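Hypothetical protein (Bacteroides caccae, PDB 4M8R) is of unknown function but probably combines an N-terminal Ig-like domain with a WD40-like, beta-propeller domain. Local coordinates at residues I270-P284 and F293-P306. Numbering follows the deposited sequence.
Sequences IILLSARKGNGKWVP and FYVLEGIEADAIIP
The indole of Trp282 lies between Ala303 of the next blade, over one face, and Arg276 of its own blade, over the other, in a fold consistent with a WD40-like beta propeller. Ala303 CA sits 4.0 Å from the centroid of the five-membered ring, 17° off its normal, a CH-pi contact; Ile304 N lies over the rim of the same face. On the opposite face, CB of Arg276, from the neighbouring strand, is centred over the indole, while Ala301 O lies at the edge, in the ring plane. Phe293, in contrast, receives Leu273 CD1 at its edge and meets Tyr287 with the ring planes inclined.

The strand order places the contact: strands 270-276, 282-288 and 292-295 form antiparallel neighbours in one sheet, and the chain then crosses through 296-302 to strand 303-310, the first of the next four-stranded sheet. On the way, Ala301 makes a single antiparallel bridge with Trp282. Trp282 N donates to Ala301 O at 2.7 Å, and Ala301 N returns a straighter bond to Trp282 O. Asp302 and Ala303 then form a classic beta bulge against strand 325-333 as the new blade begins.

Between the blades, Ile304 CG1 is anti to its carbonyl carbon (chi1 -59°), and the branch extends until CD1 lies 3.6 Å from Pro284 CD. Pro284 CG also packs on Leu296 CB, and Tyr329 of the next blade touches both Pro284 and Ile304. Near solvent, Lys281 runs alongside Asp302, NZ reaching OD1 at 3.1 Å from above the carboxylate plane, whereas OD2 accepts from Ser334 N. In the buried layer, Ser274 OG donates to Ile304 O at 2.9 Å, from 38° out of the carbonyl plane.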
loop_
_atom_site.group_PDB
_atom_site.type_symbol
_atom_site.label_atom_id
_atom_site.label_comp_id
_atom_site.label_asym_id
_atom_site.label_seq_id
_atom_site.Cartn_x
_atom_site.Cartn_y
_atom_site.Cartn_z
ATOM N N ILE A 270 11.676 19.397 -14.354
ATOM C CA ILE A 270 12.809 19.707 -15.221
ATOM C C ILE A 270 13.411 18.418 -15.780
ATOM O O ILE A 270 13.571 17.434 -15.050
ATOM C CB ILE A 270 13.908 20.480 -14.456
ATOM C CG1 ILE A 270 13.317 21.680 -13.693
ATOM C CG2 ILE A 270 15.007 20.944 -15.406
ATOM C CD1 ILE A 270 12.724 22.764 -14.572
ATOM N N ILE A 271 13.748 18.437 -17.071
ATOM C CA ILE A 271 14.333 17.286 -17.752
ATOM C C ILE A 271 15.713 17.636 -18.289
ATOM O O ILE A 271 15.889 18.671 -18.922
ATOM C CB ILE A 271 13.441 16.807 -18.919
ATOM C CG1 ILE A 271 12.130 16.215 -18.372
ATOM C CG2 ILE A 271 14.176 15.772 -19.766
ATOM C CD1 ILE A 271 11.030 16.035 -19.403
ATOM N N LEU A 272 16.679 16.754 -18.058
ATOM C CA LEU A 272 18.045 16.943 -18.541
ATOM C C LEU A 272 18.240 16.226 -19.871
ATOM O O LEU A 272 17.971 15.035 -19.982
ATOM C CB LEU A 272 19.063 16.402 -17.530
ATOM C CG LEU A 272 19.279 17.173 -16.226
ATOM C CD1 LEU A 272 18.016 17.204 -15.377
ATOM C CD2 LEU A 272 20.426 16.543 -15.450
ATOM N N LEU A 273 18.715 16.959 -20.870
ATOM C CA LEU A 273 19.049 16.384 -22.165
ATOM C C LEU A 273 20.470 16.776 -22.546
ATOM O O LEU A 273 21.060 17.684 -21.961
ATOM C CB LEU A 273 18.096 16.901 -23.241
ATOM C CG LEU A 273 16.598 16.789 -22.968
ATOM C CD1 LEU A 273 15.810 17.670 -23.930
ATOM C CD2 LEU A 273 16.157 15.342 -23.075
ATOM N N SER A 274 21.013 16.074 -23.532
ATOM C CA SER A 274 22.256 16.482 -24.169
ATOM C C SER A 274 22.040 16.506 -25.674
ATOM O O SER A 274 21.263 15.709 -26.212
ATOM C CB SER A 274 23.406 15.541 -23.796
ATOM O OG SER A 274 23.209 14.240 -24.324
ATOM N N ALA A 275 22.719 17.434 -26.340
ATOM C CA ALA A 275 22.608 17.596 -27.783
ATOM C C ALA A 275 23.988 17.589 -28.428
ATOM O O ALA A 275 24.926 18.214 -27.922
ATOM C CB ALA A 275 21.881 18.891 -28.112
ATOM N N ARG A 276 24.089 16.891 -29.557
ATOM C CA ARG A 276 25.328 16.782 -30.315
ATOM C C ARG A 276 25.371 17.858 -31.404
ATOM O O ARG A 276 24.486 17.915 -32.254
ATOM C CB ARG A 276 25.406 15.391 -30.947
ATOM C CG ARG A 276 26.740 15.049 -31.585
ATOM C CD ARG A 276 26.644 13.762 -32.391
ATOM N NE ARG A 276 27.962 13.196 -32.670
ATOM C CZ ARG A 276 28.810 13.648 -33.596
ATOM N NH1 ARG A 276 28.502 14.691 -34.364
ATOM N NH2 ARG A 276 29.985 13.048 -33.750
ATOM N N LYS A 277 26.396 18.707 -31.378
ATOM C CA LYS A 277 26.576 19.723 -32.423
ATOM C C LYS A 277 27.194 19.110 -33.683
ATOM O O LYS A 277 27.734 17.999 -33.643
ATOM C CB LYS A 277 27.433 20.892 -31.924
ATOM C CG LYS A 277 26.689 21.877 -31.033
ATOM C CD LYS A 277 27.497 23.151 -30.831
ATOM C CE LYS A 277 26.854 24.080 -29.812
ATOM N NZ LYS A 277 25.560 24.645 -30.285
ATOM N N GLY A 278 27.110 19.846 -34.792
ATOM C CA GLY A 278 27.648 19.402 -36.080
ATOM C C GLY A 278 29.126 19.056 -36.032
ATOM O O GLY A 278 29.565 18.096 -36.667
ATOM N N ASN A 279 29.889 19.834 -35.265
ATOM C CA ASN A 279 31.337 19.634 -35.125
ATOM C C ASN A 279 31.755 18.518 -34.146
ATOM O O ASN A 279 32.939 18.383 -33.837
ATOM C CB ASN A 279 32.020 20.958 -34.734
ATOM C CG ASN A 279 31.565 21.489 -33.379
ATOM O OD1 ASN A 279 30.570 21.031 -32.816
ATOM N ND2 ASN A 279 32.296 22.462 -32.851
ATOM N N GLY A 280 30.799 17.732 -33.651
ATOM C CA GLY A 280 31.103 16.605 -32.758
ATOM C C GLY A 280 31.169 16.948 -31.276
ATOM O O GLY A 280 31.408 16.069 -30.445
ATOM N N LYS A 281 30.974 18.223 -30.944
ATOM C CA LYS A 281 30.902 18.667 -29.552
ATOM C C LYS A 281 29.482 18.490 -29.015
ATOM O O LYS A 281 28.534 18.349 -29.788
ATOM C CB LYS A 281 31.329 20.130 -29.436
ATOM C CG LYS A 281 32.802 20.370 -29.721
ATOM C CD LYS A 281 33.686 19.866 -28.589
ATOM C CE LYS A 281 35.117 20.355 -28.750
ATOM N NZ LYS A 281 35.944 20.037 -27.555
ATOM N N TRP A 282 29.346 18.507 -27.690
ATOM C CA TRP A 282 28.062 18.274 -27.026
ATOM C C TRP A 282 27.755 19.386 -26.020
ATOM O O TRP A 282 28.662 19.932 -25.394
ATOM C CB TRP A 282 28.072 16.929 -26.288
ATOM C CG TRP A 282 28.239 15.708 -27.163
ATOM C CD1 TRP A 282 29.350 15.347 -27.865
ATOM C CD2 TRP A 282 27.273 14.671 -27.384
ATOM N NE1 TRP A 282 29.133 14.160 -28.525
ATOM C CE2 TRP A 282 27.866 13.724 -28.247
ATOM C CE3 TRP A 282 25.960 14.456 -26.944
ATOM C CZ2 TRP A 282 27.193 12.580 -28.681
ATOM C CZ3 TRP A 282 25.292 13.318 -27.375
ATOM C CH2 TRP A 282 25.912 12.395 -28.236
ATOM N N VAL A 283 26.473 19.701 -25.855
ATOM C CA VAL A 283 26.037 20.682 -24.857
ATOM C C VAL A 283 24.917 20.110 -23.987
ATOM O O VAL A 283 24.121 19.298 -24.459
ATOM C CB VAL A 283 25.541 21.995 -25.503
ATOM C CG1 VAL A 283 26.676 22.689 -26.243
ATOM C CG2 VAL A 283 24.362 21.747 -26.437
ATOM N N PRO A 284 24.855 20.534 -22.714
ATOM C CA PRO A 284 23.710 20.191 -21.886
ATOM C C PRO A 284 22.518 21.087 -22.215
ATOM O O PRO A 284 22.688 22.291 -22.433
ATOM C CB PRO A 284 24.213 20.438 -20.462
ATOM C CG PRO A 284 25.301 21.438 -20.598
ATOM C CD PRO A 284 25.838 21.362 -21.994
ATOM N N PHE A 293 12.621 24.994 -23.795
ATOM C CA PHE A 293 14.016 24.573 -23.819
ATOM C C PHE A 293 14.942 25.724 -23.456
ATOM O O PHE A 293 14.669 26.876 -23.787
ATOM C CB PHE A 293 14.401 24.076 -25.216
ATOM C CG PHE A 293 13.639 22.864 -25.668
ATOM C CD1 PHE A 293 12.425 22.998 -26.327
ATOM C CD2 PHE A 293 14.146 21.590 -25.454
ATOM C CE1 PHE A 293 11.725 21.881 -26.753
ATOM C CE2 PHE A 293 13.452 20.469 -25.880
ATOM C CZ PHE A 293 12.239 20.614 -26.529
ATOM N N TYR A 294 16.041 25.405 -22.779
ATOM C CA TYR A 294 17.141 26.355 -22.610
ATOM C C TYR A 294 18.465 25.630 -22.414
ATOM O O TYR A 294 18.533 24.591 -21.755
ATOM C CB TYR A 294 16.876 27.366 -21.478
ATOM C CG TYR A 294 16.281 26.809 -20.193
ATOM C CD1 TYR A 294 14.904 26.598 -20.070
ATOM C CD2 TYR A 294 17.086 26.541 -19.085
ATOM C CE1 TYR A 294 14.351 26.104 -18.893
ATOM C CE2 TYR A 294 16.542 26.049 -17.902
ATOM C CZ TYR A 294 15.176 25.832 -17.810
ATOM O OH TYR A 294 14.630 25.345 -16.641
ATOM N N VAL A 295 19.511 26.184 -23.018
ATOM C CA VAL A 295 20.844 25.602 -22.962
ATOM C C VAL A 295 21.468 25.954 -21.620
ATOM O O VAL A 295 21.404 27.104 -21.186
ATOM C CB VAL A 295 21.752 26.153 -24.088
ATOM C CG1 VAL A 295 23.134 25.510 -24.032
ATOM C CG2 VAL A 295 21.112 25.938 -25.453
ATOM N N LEU A 296 22.065 24.966 -20.960
ATOM C CA LEU A 296 22.829 25.226 -19.750
ATOM C C LEU A 296 24.196 25.753 -20.182
ATOM O O LEU A 296 25.076 24.981 -20.554
ATOM C CB LEU A 296 22.949 23.960 -18.901
ATOM C CG LEU A 296 23.656 24.110 -17.552
ATOM C CD1 LEU A 296 22.911 25.089 -16.655
ATOM C CD2 LEU A 296 23.791 22.756 -16.875
ATOM N N GLU A 297 24.353 27.075 -20.140
ATOM C CA GLU A 297 25.490 27.755 -20.776
ATOM C C GLU A 297 26.839 27.442 -20.132
ATOM O O GLU A 297 26.910 27.028 -18.978
ATOM C CB GLU A 297 25.275 29.275 -20.766
ATOM C CG GLU A 297 24.090 29.764 -21.595
ATOM C CD GLU A 297 24.294 29.629 -23.098
ATOM O OE1 GLU A 297 25.427 29.328 -23.538
ATOM O OE2 GLU A 297 23.311 29.827 -23.846
ATOM N N GLY A 298 27.904 27.638 -20.908
ATOM C CA GLY A 298 29.276 27.545 -20.406
ATOM C C GLY A 298 29.960 26.195 -20.559
ATOM O O GLY A 298 31.150 26.074 -20.270
ATOM N N ILE A 299 29.225 25.181 -21.015
ATOM C CA ILE A 299 29.781 23.839 -21.191
ATOM C C ILE A 299 29.659 23.372 -22.642
ATOM O O ILE A 299 28.559 23.324 -23.202
ATOM C CB ILE A 299 29.088 22.811 -20.265
ATOM C CG1 ILE A 299 29.378 23.130 -18.790
ATOM C CG2 ILE A 299 29.542 21.391 -20.593
ATOM C CD1 ILE A 299 28.357 24.038 -18.136
ATOM N N GLU A 300 30.801 23.036 -23.237
ATOM C CA GLU A 300 30.857 22.407 -24.553
ATOM C C GLU A 300 31.917 21.305 -24.490
ATOM O O GLU A 300 33.117 21.589 -24.456
ATOM C CB GLU A 300 31.186 23.437 -25.636
ATOM C CG GLU A 300 30.988 22.929 -27.059
ATOM C CD GLU A 300 30.933 24.051 -28.087
ATOM O OE1 GLU A 300 31.940 24.776 -28.239
ATOM O OE2 GLU A 300 29.884 24.196 -28.753
ATOM N N ALA A 301 31.464 20.053 -24.464
ATOM C CA ALA A 301 32.335 18.910 -24.180
ATOM C C ALA A 301 32.320 17.874 -25.304
ATOM O O ALA A 301 31.598 18.020 -26.289
ATOM C CB ALA A 301 31.918 18.265 -22.867
ATOM N N ASP A 302 33.126 16.828 -25.144
ATOM C CA ASP A 302 33.259 15.782 -26.162
ATOM C C ASP A 302 32.245 14.655 -26.004
ATOM O O ASP A 302 32.048 13.872 -26.930
ATOM C CB ASP A 302 34.683 15.225 -26.156
ATOM C CG ASP A 302 35.708 16.271 -26.543
ATOM O OD1 ASP A 302 35.479 16.976 -27.545
ATOM O OD2 ASP A 302 36.740 16.386 -25.848
ATOM N N ALA A 303 31.622 14.565 -24.831
ATOM C CA ALA A 303 30.452 13.702 -24.631
ATOM C C ALA A 303 29.717 14.113 -23.362
ATOM O O ALA A 303 30.341 14.497 -22.366
ATOM C CB ALA A 303 30.853 12.235 -24.557
ATOM N N ILE A 304 28.388 14.061 -23.414
ATOM C CA ILE A 304 27.554 14.384 -22.265
ATOM C C ILE A 304 26.398 13.397 -22.197
ATOM O O ILE A 304 25.649 13.244 -23.163
ATOM C CB ILE A 304 26.991 15.816 -22.334
ATOM C CG1 ILE A 304 28.133 16.838 -22.391
ATOM C CG2 ILE A 304 26.105 16.101 -21.124
ATOM C CD1 ILE A 304 27.667 18.270 -22.522
ATOM N N ILE A 305 26.267 12.730 -21.055
ATOM C CA ILE A 305 25.175 11.800 -20.824
ATOM C C ILE A 305 24.497 12.155 -19.501
ATOM O O ILE A 305 25.158 12.193 -18.465
ATOM C CB ILE A 305 25.683 10.348 -20.751
ATOM C CG1 ILE A 305 26.532 10.012 -21.984
ATOM C CG2 ILE A 305 24.511 9.378 -20.629
ATOM C CD1 ILE A 305 27.234 8.671 -21.897
ATOM N N PRO A 306 23.178 12.413 -19.527
ATOM C CA PRO A 306 22.479 12.637 -18.269
ATOM C C PRO A 306 22.327 11.342 -17.472
ATOM O O PRO A 306 22.263 10.262 -18.057
ATOM C CB PRO A 306 21.095 13.145 -18.707
ATOM C CG PRO A 306 21.182 13.393 -20.173
ATOM C CD PRO A 306 22.270 12.507 -20.680
#